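Local coordinates for xylanase and alpha-amylase inhibitor protein (Scadoxus multiflorus, PDB 3MU7) that inhibits xylanase and alpha-amylase on a TIM-barrel scaffold of the glycosyl hydrolase family 18, at residues S2-V7 and N26-I31. Sequence-based numbering, arbitrary orientation.
Sequences SLDIAV and NYAYVI. With PEG (di(hydroxyethyl)ether), chain H.
V7 and Y27 meet where the first two parallel strands of the barrel begin, in the beta-alpha-beta unit of strand 5-9, helix 18-23 and strand 29-37. V7 CG1 stands over the phenol ring, 3.5 Å from the Y27 centroid and 13° off its normal, a CH-pi contact. N26 CB covers the opposite face and I5 CG2 lies at the edge, 3.8 Å from Y27 CD2. With chi1 at 69°, V7 CG1 sits between its own backbone N and carbonyl carbon, the position that takes it over the ring. Y27 OH is hydrogen-bonded to D259 and R16. An alanine at Y27 would probably leave V7 CG1 and I5 CG2 facing a gap and D259 and R16 without their shared hydroxyl. I5 O accepts from A28 N at 2.8 Å and, weakly, from Y29 N. The regular ladder follows, V7 N bonding to Y29 O and I31 N to V7 O. Before it, a water accepts from I5 N and donates to L3 O and N26 O. On the face opposite V7 and V30, A6 CB packs on Y29 CB at 3.8 Å. Parallel neighbours joined by a right-handed beta-alpha-beta crossover are the repeating element of the TIM barrel.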
ATOM      1  N   SER A   2      19.503  -5.594   1.993  1.00 25.41           N
ATOM      2  CA  SER A   2      19.100  -5.184   3.353  1.00 24.41           C
ATOM      3  C   SER A   2      17.684  -4.520   3.541  1.00 22.83           C
ATOM      4  O   SER A   2      16.769  -5.203   3.977  1.00 23.38           O
ATOM      5  CB  SER A   2      20.214  -4.270   3.891  1.00 24.79           C
ATOM      6  OG  SER A   2      19.793  -3.605   5.073  1.00 26.09           O
ATOM      7  N   LEU A   3      17.469  -3.182   3.232  1.00 20.73           N
ATOM      8  CA  LEU A   3      16.112  -2.598   3.510  1.00 17.96           C
ATOM      9  C   LEU A   3      15.167  -2.377   2.338  1.00 16.00           C
ATOM     10  O   LEU A   3      15.450  -1.638   1.397  1.00 15.94           O
ATOM     11  CB  LEU A   3      16.191  -1.240   4.250  1.00 18.21           C
ATOM     12  CG  LEU A   3      14.878  -0.723   4.900  1.00 18.56           C
ATOM     13  CD1 LEU A   3      14.622  -1.415   6.232  1.00 19.86           C
ATOM     14  CD2 LEU A   3      14.928   0.791   5.099  1.00 19.40           C
ATOM     15  N   ASP A   4      14.016  -3.073   2.424  1.00 13.57           N
ATOM     16  CA  ASP A   4      12.931  -2.954   1.460  1.00 11.82           C
ATOM     17  C   ASP A   4      12.017  -1.814   1.883  1.00 10.01           C
ATOM     18  O   ASP A   4      11.574  -1.732   3.032  1.00  9.78           O
ATOM     19  CB  ASP A   4      12.129  -4.251   1.337  1.00 12.26           C
ATOM     20  CG  ASP A   4      12.898  -5.357   0.638  1.00 14.08           C
ATOM     21  OD1 ASP A   4      13.810  -5.054  -0.158  1.00 15.50           O
ATOM     22  OD2 ASP A   4      12.578  -6.538   0.877  1.00 17.84           O
ATOM     23  N   ILE A   5      11.749  -0.936   0.923  1.00  8.73           N
ATOM     24  CA  ILE A   5      10.859   0.203   1.109  1.00  8.34           C
ATOM     25  C   ILE A   5       9.703   0.112   0.121  1.00  7.45           C
ATOM     26  O   ILE A   5       9.915  -0.053  -1.087  1.00  7.69           O
ATOM     27  CB  ILE A   5      11.597   1.560   0.941  1.00  8.44           C
ATOM     28  CG1 ILE A   5      12.809   1.635   1.876  1.00  8.77           C
ATOM     29  CG2 ILE A   5      10.638   2.746   1.156  1.00  8.67           C
ATOM     30  CD1 ILE A   5      13.587   2.921   1.785  1.00 10.50           C
ATOM     31  N   ALA A   6       8.486   0.206   0.645  1.00  7.01           N
ATOM     32  CA  ALA A   6       7.289   0.366  -0.170  1.00  6.81           C
ATOM     33  C   ALA A   6       6.914   1.844  -0.158  1.00  6.87           C
ATOM     34  O   ALA A   6       7.030   2.509   0.868  1.00  7.58           O
ATOM     35  CB  ALA A   6       6.155  -0.464   0.385  1.00  7.47           C
ATOM     36  N   VAL A   7       6.456   2.370  -1.284  1.00  6.54           N
ATOM     37  CA  VAL A   7       6.061   3.770  -1.328  1.00  6.37           C
ATOM     38  C   VAL A   7       4.756   3.929  -2.096  1.00  6.15           C
ATOM     39  O   VAL A   7       4.545   3.262  -3.115  1.00  6.88           O
ATOM     40  CB  VAL A   7       7.200   4.660  -1.923  1.00  6.42           C
ATOM     41  CG1 VAL A   7       7.410   4.400  -3.409  1.00  6.91           C
ATOM     42  CG2 VAL A   7       6.944   6.141  -1.655  1.00  7.26           C
ATOM     43  N   ASN A  26      15.291   3.186  -4.832  1.00 10.34           N
ATOM     44  CA  ASN A  26      15.039   3.186  -3.389  1.00 10.06           C
ATOM     45  C   ASN A  26      13.939   2.235  -2.943  1.00  9.44           C
ATOM     46  O   ASN A  26      13.819   1.955  -1.746  1.00  9.90           O
ATOM     47  CB  ASN A  26      14.700   4.592  -2.901  1.00 10.64           C
ATOM     48  CG  ASN A  26      15.897   5.505  -2.871  1.00 11.84           C
ATOM     49  OD1 ASN A  26      16.977   5.153  -3.350  1.00 13.94           O
ATOM     50  ND2 ASN A  26      15.712   6.694  -2.315  1.00 13.40           N
ATOM     51  N   TYR A  27      13.134   1.755  -3.888  1.00  8.95           N
ATOM     52  CA  TYR A  27      11.879   1.090  -3.550  1.00  8.51           C
ATOM     53  C   TYR A  27      11.772  -0.323  -4.084  1.00  8.66           C
ATOM     54  O   TYR A  27      12.116  -0.584  -5.239  1.00  9.44           O
ATOM     55  CB  TYR A  27      10.699   1.905  -4.083  1.00  8.56           C
ATOM     56  CG  TYR A  27      10.784   3.382  -3.804  1.00  7.77           C
ATOM     57  CD1 TYR A  27      10.957   4.290  -4.846  1.00  8.55           C
ATOM     58  CD2 TYR A  27      10.712   3.874  -2.504  1.00  8.22           C
ATOM     59  CE1 TYR A  27      11.034   5.639  -4.603  1.00  8.32           C
ATOM     60  CE2 TYR A  27      10.777   5.227  -2.251  1.00  8.21           C
ATOM     61  CZ  TYR A  27      10.943   6.108  -3.309  1.00  8.01           C
ATOM     62  OH  TYR A  27      11.012   7.462  -3.104  1.00  9.49           O
ATOM     63  N   ALA A  28      11.252  -1.216  -3.251  1.00  8.16           N
ATOM     64  CA  ALA A  28      10.944  -2.581  -3.646  1.00  8.19           C
ATOM     65  C   ALA A  28       9.506  -2.698  -4.162  1.00  7.91           C
ATOM     66  O   ALA A  28       9.207  -3.566  -4.976  1.00  7.95           O
ATOM     67  CB  ALA A  28      11.165  -3.524  -2.471  1.00  8.66           C
ATOM     68  N   TYR A  29       8.623  -1.837  -3.659  1.00  7.74           N
ATOM     69  CA  TYR A  29       7.219  -1.799  -4.065  1.00  7.62           C
ATOM     70  C   TYR A  29       6.846  -0.359  -4.318  1.00  7.20           C
ATOM     71  O   TYR A  29       7.186   0.525  -3.518  1.00  7.23           O
ATOM     72  CB  TYR A  29       6.289  -2.251  -2.945  1.00  9.04           C
ATOM     73  CG  TYR A  29       6.313  -3.693  -2.538  1.00 11.77           C
ATOM     74  CD1 TYR A  29       5.433  -4.608  -3.114  1.00 14.51           C
ATOM     75  CD2 TYR A  29       7.153  -4.135  -1.520  1.00 14.80           C
ATOM     76  CE1 TYR A  29       5.414  -5.944  -2.718  1.00 17.39           C
ATOM     77  CE2 TYR A  29       7.145  -5.473  -1.116  1.00 17.27           C
ATOM     78  CZ  TYR A  29       6.273  -6.365  -1.720  1.00 18.19           C
ATOM     79  OH  TYR A  29       6.264  -7.684  -1.326  1.00 21.45           O
ATOM     80  N   VAL A  30       6.103  -0.134  -5.398  1.00  6.43           N
ATOM     81  CA  VAL A  30       5.435   1.142  -5.634  1.00  6.71           C
ATOM     82  C   VAL A  30       3.945   0.853  -5.721  1.00  6.40           C
ATOM     83  O   VAL A  30       3.515  -0.032  -6.464  1.00  6.98           O
ATOM     84  CB  VAL A  30       5.959   1.869  -6.891  1.00  6.77           C
ATOM     85  CG1 VAL A  30       5.170   3.140  -7.125  1.00  7.99           C
ATOM     86  CG2 VAL A  30       7.419   2.222  -6.722  1.00  8.58           C
ATOM     87  N   ILE A  31       3.178   1.578  -4.913  1.00  6.11           N
ATOM     88  CA  ILE A  31       1.763   1.323  -4.767  1.00  6.33           C
ATOM     89  C   ILE A  31       1.004   2.496  -5.373  1.00  6.00           C
ATOM     90  O   ILE A  31       1.018   3.612  -4.840  1.00  6.06           O
ATOM     91  CB  ILE A  31       1.363   1.163  -3.284  1.00  6.26           C
ATOM     92  CG1 ILE A  31       2.303   0.195  -2.546  1.00  7.70           C
ATOM     93  CG2 ILE A  31      -0.094   0.736  -3.191  1.00  6.71           C
ATOM     94  CD1 ILE A  31       2.244   0.333  -1.024  1.00  9.78           C
TER
HETATM   95  C1  PEG H 276      14.612  -3.102  -6.935  1.00 48.46           C
HETATM   96  O1  PEG H 276      14.770  -1.930  -6.182  1.00 48.29           O
HETATM   97  C2  PEG H 276      14.112  -4.328  -6.101  1.00 48.55           C
HETATM   98  O2  PEG H 276      14.216  -4.296  -4.653  1.00 48.76           O
HETATM   99  C3  PEG H 276      13.333  -5.264  -4.081  1.00 48.70           C
HETATM  100  C4  PEG H 276      13.722  -6.687  -3.741  1.00 48.81           C
HETATM  101  O4  PEG H 276      13.821  -6.870  -2.347  1.00 48.77           O
HETATM  102  O   HOH W   1      13.829  -0.682  -1.100  1.00 11.09           O